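Local structure of PROTEIN (hypothetical protein EF0366) (Enterococcus faecalis, 1VPY) at residues L118-G123 against E150-S155; F125-E130 against N154-P159; Q173-I178 against P198-F203. The protein is of unknown function but belongs to the DUF72 family, folds as a TIM-type alpha/beta barrel and carries bound zinc ions in the crystal. One frame throughout, in Å; residues are numbered along the deposited sequence.

Contact 1: L118-G123 against E150-S155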
loop_
_atom_site.group_PDB
_atom_site.type_symbol
_atom_site.label_atom_id
_atom_site.label_comp_id
_atom_site.label_asym_id
_atom_site.label_seq_id
_atom_site.Cartn_x
_atom_site.Cartn_y
_atom_site.Cartn_z
ATOM N N LEU A 118 4.544 -2.707 0.110
ATOM C CA LEU A 118 3.760 -2.084 1.173
ATOM C C LEU A 118 4.145 -2.683 2.508
ATOM O O LEU A 118 3.977 -3.873 2.736
ATOM C CB LEU A 118 2.245 -2.190 0.929
ATOM C CG LEU A 118 1.321 -1.885 2.119
ATOM C CD1 LEU A 118 1.350 -0.415 2.559
ATOM C CD2 LEU A 118 -0.091 -2.329 1.812
ATOM N N VAL A 119 4.698 -1.848 3.375
ATOM C CA VAL A 119 4.989 -2.246 4.745
ATOM C C VAL A 119 3.940 -1.553 5.610
ATOM O O VAL A 119 3.995 -0.339 5.825
ATOM C CB VAL A 119 6.423 -1.849 5.171
ATOM C CG1 VAL A 119 6.756 -2.408 6.542
ATOM C CG2 VAL A 119 7.449 -2.326 4.147
ATOM N N GLN A 120 2.974 -2.339 6.080
ATOM C CA GLN A 120 1.811 -1.821 6.786
ATOM C C GLN A 120 1.846 -2.236 8.266
ATOM O O GLN A 120 1.780 -3.427 8.578
ATOM C CB GLN A 120 0.548 -2.323 6.075
ATOM C CG GLN A 120 -0.773 -1.878 6.682
ATOM C CD GLN A 120 -1.272 -2.843 7.726
ATOM O OE1 GLN A 120 -1.518 -4.021 7.442
ATOM N NE2 GLN A 120 -1.422 -2.357 8.949
ATOM N N PHE A 121 1.949 -1.254 9.165
ATOM C CA PHE A 121 2.116 -1.515 10.607
ATOM C C PHE A 121 0.813 -1.509 11.394
ATOM O O PHE A 121 -0.196 -0.983 10.946
ATOM C CB PHE A 121 3.092 -0.515 11.234
ATOM C CG PHE A 121 4.493 -0.643 10.724
ATOM C CD1 PHE A 121 5.375 -1.547 11.299
ATOM C CD2 PHE A 121 4.927 0.127 9.654
ATOM C CE1 PHE A 121 6.676 -1.678 10.825
ATOM C CE2 PHE A 121 6.225 0.005 9.172
ATOM C CZ PHE A 121 7.103 -0.900 9.765
ATOM N N SER A 122 0.850 -2.085 12.586
ATOM C CA SER A 122 -0.331 -2.162 13.441
ATOM C C SER A 122 -0.595 -0.883 14.222
ATOM O O SER A 122 0.230 0.040 14.247
ATOM C CB SER A 122 -0.190 -3.326 14.408
ATOM O OG SER A 122 -0.113 -4.530 13.681
ATOM N N GLY A 123 -1.756 -0.848 14.868
ATOM C CA GLY A 123 -2.141 0.265 15.724
ATOM C C GLY A 123 -1.221 0.434 16.916
ATOM O O GLY A 123 -1.162 1.512 17.499
ATOM N N GLU A 150 2.775 2.269 5.525
ATOM C CA GLU A 150 1.463 2.585 6.099
ATOM C C GLU A 150 1.446 2.437 7.618
ATOM O O GLU A 150 1.979 1.467 8.146
ATOM C CB GLU A 150 0.373 1.712 5.493
ATOM C CG GLU A 150 -1.007 2.228 5.815
ATOM C CD GLU A 150 -2.106 1.302 5.368
ATOM O OE1 GLU A 150 -2.053 0.805 4.219
ATOM O OE2 GLU A 150 -3.035 1.087 6.174
ATOM N N LEU A 151 0.809 3.394 8.299
ATOM C CA LEU A 151 0.692 3.404 9.768
ATOM C C LEU A 151 -0.778 3.391 10.227
ATOM O O LEU A 151 -1.650 3.915 9.525
ATOM C CB LEU A 151 1.396 4.640 10.346
ATOM C CG LEU A 151 2.736 5.098 9.753
ATOM C CD1 LEU A 151 2.965 6.570 10.010
ATOM C CD2 LEU A 151 3.901 4.276 10.271
ATOM N N ARG A 152 -1.039 2.789 11.396
ATOM C CA ARG A 152 -2.386 2.759 12.010
ATOM C C ARG A 152 -2.405 3.398 13.390
ATOM O O ARG A 152 -3.279 3.091 14.207
ATOM C CB ARG A 152 -2.933 1.329 12.156
ATOM C CG ARG A 152 -3.260 0.618 10.869
ATOM C CD ARG A 152 -4.535 -0.215 10.972
ATOM N NE ARG A 152 -4.636 -1.200 9.889
ATOM C CZ ARG A 152 -4.669 -0.903 8.589
ATOM N NH1 ARG A 152 -4.603 0.357 8.185
ATOM N NH2 ARG A 152 -4.760 -1.867 7.678
ATOM N N ASN A 153 -1.446 4.277 13.657
ATOM C CA ASN A 153 -1.353 4.942 14.958
ATOM C C ASN A 153 -1.242 6.453 14.799
ATOM O O ASN A 153 -0.364 6.946 14.089
ATOM C CB ASN A 153 -0.166 4.389 15.749
ATOM C CG ASN A 153 -0.108 4.924 17.154
ATOM O OD1 ASN A 153 0.236 6.084 17.377
ATOM N ND2 ASN A 153 -0.437 4.078 18.120
ATOM N N ASN A 154 -2.121 7.186 15.475
ATOM C CA ASN A 154 -2.220 8.635 15.282
ATOM C C ASN A 154 -1.118 9.480 15.933
ATOM O O ASN A 154 -1.048 10.684 15.679
ATOM C CB ASN A 154 -3.592 9.149 15.722
ATOM C CG ASN A 154 -3.647 9.449 17.207
ATOM O OD1 ASN A 154 -3.680 10.612 17.614
ATOM N ND2 ASN A 154 -3.635 8.403 18.026
ATOM N N SER A 155 -0.273 8.871 16.766
ATOM C CA SER A 155 0.801 9.622 17.438
ATOM C C SER A 155 1.837 10.123 16.432
ATOM O O SER A 155 2.422 11.190 16.621
ATOM C CB SER A 155 1.466 8.810 18.560
ATOM O OG SER A 155 2.294 7.776 18.048
#
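Gln120 and Glu150 lie side by side and point the same way, into the interior of the barrel, as the paired residues of two parallel strands. Gln120 CG, anti to its backbone N (chi1 180°), comes to rest 3.7 Å from Glu150 CD, while Leu118 CD1, two residues earlier on the same face, meets Glu150 CB. Beyond CG the Gln120 chain bends, and its amide slides over one face of the Arg152 guanidinium. The two planes are 19° apart, with Gln120 NE2 3.3 Å above the guanidinium and shifted toward its rim. This is a stack of flat polar groups; Gln120 OE1 is bonded to Lys76. The Arg152 chain turns back along its own segment, where NH1 forms a salt bridge to Glu150 OE2 at 2.7 Å. That carboxylate also meets Arg204 through OE1 and His206 through OE2, so both of its oxygens are held.

Just past the end of the strand, Phe121 turns to the opposite side from Gln120, with Glu150 O at the edge of its ring, near the ring plane, and packs against Tyr134 and Leu135 of helix 129-141. The backbones join through Glu150 N to Val119 O and Phe121 N to Glu150 O, both 2.9 Å. Past the strand ends the bonding passes to a side chain: Asn153 ND2 gives a nearly straight bond of 2.7 Å to Gly123 O, which lies in its amide plane. The same amide's OD1 accepts Ser155 N and Ser155 OG from opposite faces, the first bond closing an Asx turn. This is a parallel strand pair of the TIM barrel opening into loops at its C-terminal end, where active sites lie in enzymes of this fold, although none is known for this protein.

Contact 2: F125-E130 against N154-P159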
loop_
_atom_site.group_PDB
_atom_site.type_symbol
_atom_site.label_atom_id
_atom_site.label_comp_id
_atom_site.label_asym_id
_atom_site.label_seq_id
_atom_site.Cartn_x
_atom_site.Cartn_y
_atom_site.Cartn_z
ATOM N N PHE A 125 2.091 -0.011 16.761
ATOM C CA PHE A 125 3.345 0.539 16.240
ATOM C C PHE A 125 3.222 2.055 16.120
ATOM O O PHE A 125 2.738 2.581 15.106
ATOM C CB PHE A 125 3.646 -0.087 14.875
ATOM C CG PHE A 125 4.996 0.272 14.300
ATOM C CD1 PHE A 125 5.154 1.399 13.492
ATOM C CD2 PHE A 125 6.101 -0.547 14.526
ATOM C CE1 PHE A 125 6.393 1.717 12.938
ATOM C CE2 PHE A 125 7.346 -0.239 13.973
ATOM C CZ PHE A 125 7.490 0.898 13.178
ATOM N N GLY A 126 3.655 2.754 17.162
ATOM C CA GLY A 126 3.527 4.201 17.227
ATOM C C GLY A 126 4.859 4.918 17.251
ATOM O O GLY A 126 5.914 4.288 17.181
ATOM N N CYS A 127 4.793 6.242 17.354
ATOM C CA CYS A 127 5.966 7.114 17.336
ATOM C C CYS A 127 6.851 6.890 18.566
ATOM O O CYS A 127 6.629 7.474 19.630
ATOM C CB CYS A 127 5.515 8.578 17.234
ATOM S SG CYS A 127 6.819 9.822 17.231
ATOM N N THR A 128 7.837 6.015 18.405
ATOM C CA THR A 128 8.814 5.735 19.448
ATOM C C THR A 128 10.218 5.675 18.843
ATOM O O THR A 128 10.392 5.239 17.695
ATOM C CB THR A 128 8.459 4.447 20.270
ATOM O OG1 THR A 128 9.243 4.397 21.470
ATOM C CG2 THR A 128 8.684 3.172 19.475
ATOM N N LYS A 129 11.206 6.133 19.614
ATOM C CA LYS A 129 12.607 6.132 19.188
ATOM C C LYS A 129 13.017 4.742 18.714
ATOM O O LYS A 129 13.704 4.603 17.697
ATOM C CB LYS A 129 13.523 6.604 20.324
ATOM N N GLU A 130 12.562 3.726 19.451
ATOM C CA GLU A 130 12.815 2.324 19.137
ATOM C C GLU A 130 12.487 1.995 17.685
ATOM O O GLU A 130 13.362 1.572 16.925
ATOM C CB GLU A 130 12.025 1.408 20.084
ATOM C CG GLU A 130 12.786 0.969 21.340
ATOM C CD GLU A 130 13.001 2.087 22.366
ATOM O OE1 GLU A 130 12.432 3.192 22.201
ATOM O OE2 GLU A 130 13.744 1.851 23.352
ATOM N N ASN A 154 -2.121 7.186 15.475
ATOM C CA ASN A 154 -2.220 8.635 15.282
ATOM C C ASN A 154 -1.118 9.480 15.933
ATOM O O ASN A 154 -1.048 10.684 15.679
ATOM C CB ASN A 154 -3.592 9.149 15.722
ATOM C CG ASN A 154 -3.647 9.449 17.207
ATOM O OD1 ASN A 154 -3.680 10.612 17.614
ATOM N ND2 ASN A 154 -3.635 8.403 18.026
ATOM N N SER A 155 -0.273 8.871 16.766
ATOM C CA SER A 155 0.801 9.622 17.438
ATOM C C SER A 155 1.837 10.123 16.432
ATOM O O SER A 155 2.422 11.190 16.621
ATOM C CB SER A 155 1.466 8.810 18.560
ATOM O OG SER A 155 2.294 7.776 18.048
ATOM N N TRP A 156 2.044 9.345 15.368
ATOM C CA TRP A 156 2.827 9.763 14.201
ATOM C C TRP A 156 2.284 11.051 13.576
ATOM O O TRP A 156 3.026 11.792 12.931
ATOM C CB TRP A 156 2.801 8.683 13.118
ATOM C CG TRP A 156 3.428 7.372 13.491
ATOM C CD1 TRP A 156 2.776 6.201 13.763
ATOM C CD2 TRP A 156 4.828 7.085 13.603
ATOM N NE1 TRP A 156 3.682 5.208 14.047
ATOM C CE2 TRP A 156 4.949 5.724 13.960
ATOM C CE3 TRP A 156 5.994 7.846 13.446
ATOM C CZ2 TRP A 156 6.189 5.106 14.155
ATOM C CZ3 TRP A 156 7.225 7.232 13.646
ATOM C CH2 TRP A 156 7.311 5.875 13.995
ATOM N N TYR A 157 0.987 11.294 13.761
ATOM C CA TYR A 157 0.290 12.405 13.120
ATOM C C TYR A 157 -0.009 13.582 14.047
ATOM O O TYR A 157 -0.502 14.616 13.586
ATOM C CB TYR A 157 -1.008 11.906 12.486
ATOM C CG TYR A 157 -0.793 10.975 11.317
ATOM C CD1 TYR A 157 -0.660 11.472 10.019
ATOM C CD2 TYR A 157 -0.725 9.595 11.505
ATOM C CE1 TYR A 157 -0.468 10.617 8.935
ATOM C CE2 TYR A 157 -0.530 8.730 10.429
ATOM C CZ TYR A 157 -0.406 9.248 9.146
ATOM O OH TYR A 157 -0.218 8.393 8.084
ATOM N N GLN A 158 0.290 13.421 15.340
ATOM C CA GLN A 158 0.055 14.461 16.343
ATOM C C GLN A 158 0.743 15.767 15.947
ATOM O O GLN A 158 1.888 15.746 15.491
ATOM C CB GLN A 158 0.522 14.005 17.733
ATOM C CG GLN A 158 -0.515 13.201 18.511
ATOM N N PRO A 159 0.038 16.907 16.114
ATOM C CA PRO A 159 0.532 18.244 15.773
ATOM C C PRO A 159 2.044 18.430 15.970
ATOM O O PRO A 159 2.730 18.886 15.050
ATOM C CB PRO A 159 -0.240 19.146 16.741
ATOM C CG PRO A 159 -1.545 18.441 16.946
ATOM C CD PRO A 159 -1.331 16.968 16.665
#
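Trp156 and Ser155 each take hold of the backbone of 125-127 through a hydrogen bond. Trp156 NE1 donates to Phe125 O at 3.0 Å, with an N-H...O angle of 166° and the oxygen close to the indole plane. In the opposite sense, Cys127 N donates to Ser155 OG, again at 3.0 Å. The Ser155 hydroxyl stands between its own backbone N and carbonyl carbon (chi1 73°), and there it meets Cys127 N; Asn153 holds it as well.

Contacts with the aromatic face form the second group. The chain from Gly126 to Cys127 runs over one face of the indole: Gly126 C and Cys127 N sit toward the rim, and Cys127 CA stands almost squarely over the six-membered ring of Trp156, a CH-pi contact of 3.6 Å to its centroid. Cys127 CB packs near CE3. Its sulfur approaches the same ring obliquely, as a looser sulfur-aromatic contact.

The other apolar contact is made by Phe125. Its ring and the six-membered ring of Trp156 are turned 24° apart but slid past one another, centroids 5.9 Å apart, and they barely overlap; the meeting is chiefly Phe125 CE1 against Trp156 CZ2 at 3.6 Å.

In the fold, the contact ties together two of the barrel's strand-to-helix loops. Residues 125-128 lead from strand 114-120 into helix 129-141, with Thr128 at the N-cap position, and 154-159 lie between strand 147-150 and helix 162-171. Trp156 lies between the two helices, touching Asn131 and Val132 of the first and Met165 of the second, while Phe125 stacks on Phe121 and packs against Leu135.

Contact 3: Q173-I178 against P198-F203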
loop_
_atom_site.group_PDB
_atom_site.type_symbol
_atom_site.label_atom_id
_atom_site.label_comp_id
_atom_site.label_asym_id
_atom_site.label_seq_id
_atom_site.Cartn_x
_atom_site.Cartn_y
_atom_site.Cartn_z
ATOM N N GLN A 173 13.094 8.595 1.349
ATOM C CA GLN A 173 12.321 8.326 0.129
ATOM C C GLN A 173 11.162 7.344 0.362
ATOM O O GLN A 173 10.777 6.595 -0.541
ATOM C CB GLN A 173 13.216 7.834 -1.021
ATOM C CG GLN A 173 14.267 8.820 -1.499
ATOM C CD GLN A 173 15.634 8.584 -0.869
ATOM O OE1 GLN A 173 15.859 7.593 -0.169
ATOM N NE2 GLN A 173 16.563 9.496 -1.131
ATOM N N PHE A 174 10.619 7.337 1.577
ATOM C CA PHE A 174 9.462 6.504 1.877
ATOM C C PHE A 174 8.227 7.176 1.307
ATOM O O PHE A 174 8.060 8.395 1.438
ATOM C CB PHE A 174 9.293 6.295 3.383
ATOM C CG PHE A 174 10.222 5.264 3.972
ATOM C CD1 PHE A 174 10.543 4.101 3.273
ATOM C CD2 PHE A 174 10.746 5.439 5.249
ATOM C CE1 PHE A 174 11.398 3.140 3.829
ATOM C CE2 PHE A 174 11.599 4.490 5.815
ATOM C CZ PHE A 174 11.926 3.342 5.104
ATOM N N SER A 175 7.380 6.391 0.647
ATOM C CA SER A 175 6.100 6.889 0.167
ATOM C C SER A 175 5.048 6.669 1.263
ATOM O O SER A 175 4.537 5.557 1.426
ATOM C CB SER A 175 5.709 6.196 -1.136
ATOM O OG SER A 175 4.460 6.679 -1.592
ATOM N N LEU A 176 4.744 7.712 2.035
ATOM C CA LEU A 176 3.825 7.547 3.168
ATOM C C LEU A 176 2.401 7.370 2.665
ATOM O O LEU A 176 1.853 8.247 1.991
ATOM C CB LEU A 176 3.908 8.710 4.151
ATOM C CG LEU A 176 2.978 8.627 5.367
ATOM C CD1 LEU A 176 3.410 7.531 6.350
ATOM C CD2 LEU A 176 2.904 9.972 6.080
ATOM N N VAL A 177 1.815 6.228 2.999
ATOM C CA VAL A 177 0.513 5.853 2.467
ATOM C C VAL A 177 -0.601 6.757 2.992
ATOM O O VAL A 177 -0.793 6.888 4.210
ATOM C CB VAL A 177 0.210 4.364 2.725
ATOM C CG1 VAL A 177 -1.248 4.051 2.441
ATOM C CG2 VAL A 177 1.138 3.471 1.864
ATOM N N ILE A 178 -1.311 7.408 2.070
ATOM C CA ILE A 178 -2.451 8.234 2.450
ATOM C C ILE A 178 -3.658 7.329 2.652
ATOM O O ILE A 178 -4.044 6.591 1.735
ATOM C CB ILE A 178 -2.764 9.322 1.408
ATOM C CG1 ILE A 178 -1.497 10.129 1.093
ATOM C CG2 ILE A 178 -3.880 10.226 1.939
ATOM C CD1 ILE A 178 -1.581 10.958 -0.134
ATOM N N PRO A 198 7.886 12.286 -4.223
ATOM C CA PRO A 198 7.311 12.785 -5.473
ATOM C C PRO A 198 7.327 11.791 -6.636
ATOM O O PRO A 198 6.786 12.098 -7.699
ATOM C CB PRO A 198 8.178 14.011 -5.801
ATOM C CG PRO A 198 9.412 13.842 -5.013
ATOM C CD PRO A 198 9.000 13.131 -3.764
ATOM N N ASN A 199 7.929 10.619 -6.440
ATOM C CA ASN A 199 8.017 9.613 -7.503
ATOM C C ASN A 199 6.862 8.641 -7.489
ATOM O O ASN A 199 6.613 7.958 -8.487
ATOM C CB ASN A 199 9.327 8.829 -7.427
ATOM C CG ASN A 199 10.505 9.622 -7.933
ATOM O OD1 ASN A 199 10.548 10.036 -9.096
ATOM N ND2 ASN A 199 11.478 9.833 -7.062
ATOM N N LEU A 200 6.172 8.570 -6.354
ATOM C CA LEU A 200 5.013 7.704 -6.203
ATOM C C LEU A 200 4.266 7.962 -4.898
ATOM O O LEU A 200 4.857 7.984 -3.816
ATOM C CB LEU A 200 5.399 6.220 -6.321
ATOM C CG LEU A 200 6.162 5.484 -5.218
ATOM C CD1 LEU A 200 5.899 4.001 -5.361
ATOM C CD2 LEU A 200 7.666 5.774 -5.251
ATOM N N VAL A 201 2.963 8.180 -5.034
ATOM C CA VAL A 201 2.059 8.294 -3.904
ATOM C C VAL A 201 1.111 7.114 -3.946
ATOM O O VAL A 201 0.596 6.755 -5.013
ATOM C CB VAL A 201 1.259 9.614 -3.961
ATOM C CG1 VAL A 201 0.071 9.594 -3.008
ATOM C CG2 VAL A 201 2.159 10.764 -3.625
ATOM N N LEU A 202 0.892 6.499 -2.788
ATOM C CA LEU A 202 -0.084 5.431 -2.673
ATOM C C LEU A 202 -1.199 5.819 -1.711
ATOM O O LEU A 202 -0.945 6.208 -0.557
ATOM C CB LEU A 202 0.577 4.111 -2.249
ATOM C CG LEU A 202 -0.313 2.864 -2.137
ATOM C CD1 LEU A 202 -0.890 2.449 -3.490
ATOM C CD2 LEU A 202 0.441 1.722 -1.508
ATOM N N PHE A 203 -2.427 5.711 -2.218
ATOM C CA PHE A 203 -3.654 5.825 -1.435
ATOM C C PHE A 203 -4.153 4.435 -1.128
ATOM O O PHE A 203 -4.049 3.543 -1.970
ATOM C CB PHE A 203 -4.743 6.500 -2.266
ATOM C CG PHE A 203 -4.626 7.992 -2.341
ATOM C CD1 PHE A 203 -5.201 8.794 -1.354
ATOM C CD2 PHE A 203 -3.965 8.595 -3.405
ATOM C CE1 PHE A 203 -5.106 10.172 -1.420
ATOM C CE2 PHE A 203 -3.866 9.972 -3.482
ATOM C CZ PHE A 203 -4.440 10.766 -2.490
HETATM O O HOH W 1 2.045 7.474 -0.597
#
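Ile178 lies alongside Phe203, the two side chains pointing the same way from paired parallel strands. At its root, Ile178 CB rests 3.7 Å from Phe203 CD1. The CG2 branch, anti to the backbone N, continues along that side of the ring to CE1 at 3.6 Å. CG1 takes the other branch, anti to the carbonyl carbon (chi1 -52°). From there an extended chi2 (165°) brings CD1 over one face of the Phe203 ring, toward its rim, 4.0 Å from the centroid in a CH-pi contact. The same methyl closes against Val201 CG1 at 3.6 Å. On the barrel's inner side, Val177 CG2 and Leu202 CD2 meet in the same parallel fashion, with Leu118 beside Val177 and Phe115 beside Leu202.

The backbones are joined directly by Ile178 N to Leu202 O, 2.9 Å. Toward the start of the strands they stand farther apart, and a water bridges them: it accepts from Leu202 N and donates to Leu176 O and Ser175 OG. Ser175 OG in turn donates to Leu200 O at 2.6 Å, approaching from above the carbonyl plane.

Chemically, the contact is apolar on both faces of the sheet with a small polar seam between the strands, where a serine hydroxyl and one water supply the bonds that buried backbone groups need where the strands part.

Along the chain, contact 1 joins strand 114-120 to the end of strand 147-150, contact 2 lies just beyond it in the loops that follow those strands, and contact 3 joins strands 175-180 and 201-205. All belong to one closed eight-stranded parallel barrel. Contacts 1 and 2 are centred 9 Å apart, share Asn154 and Ser155, and meet where Leu151 packs on Trp156. Contact 3, centred 14 Å from contact 1 and 18 Å from contact 2, touches the first through Val177 and Leu176 and the second through Tyr157. Together they trace a path from the barrel wall to the loops at its C-terminal mouth.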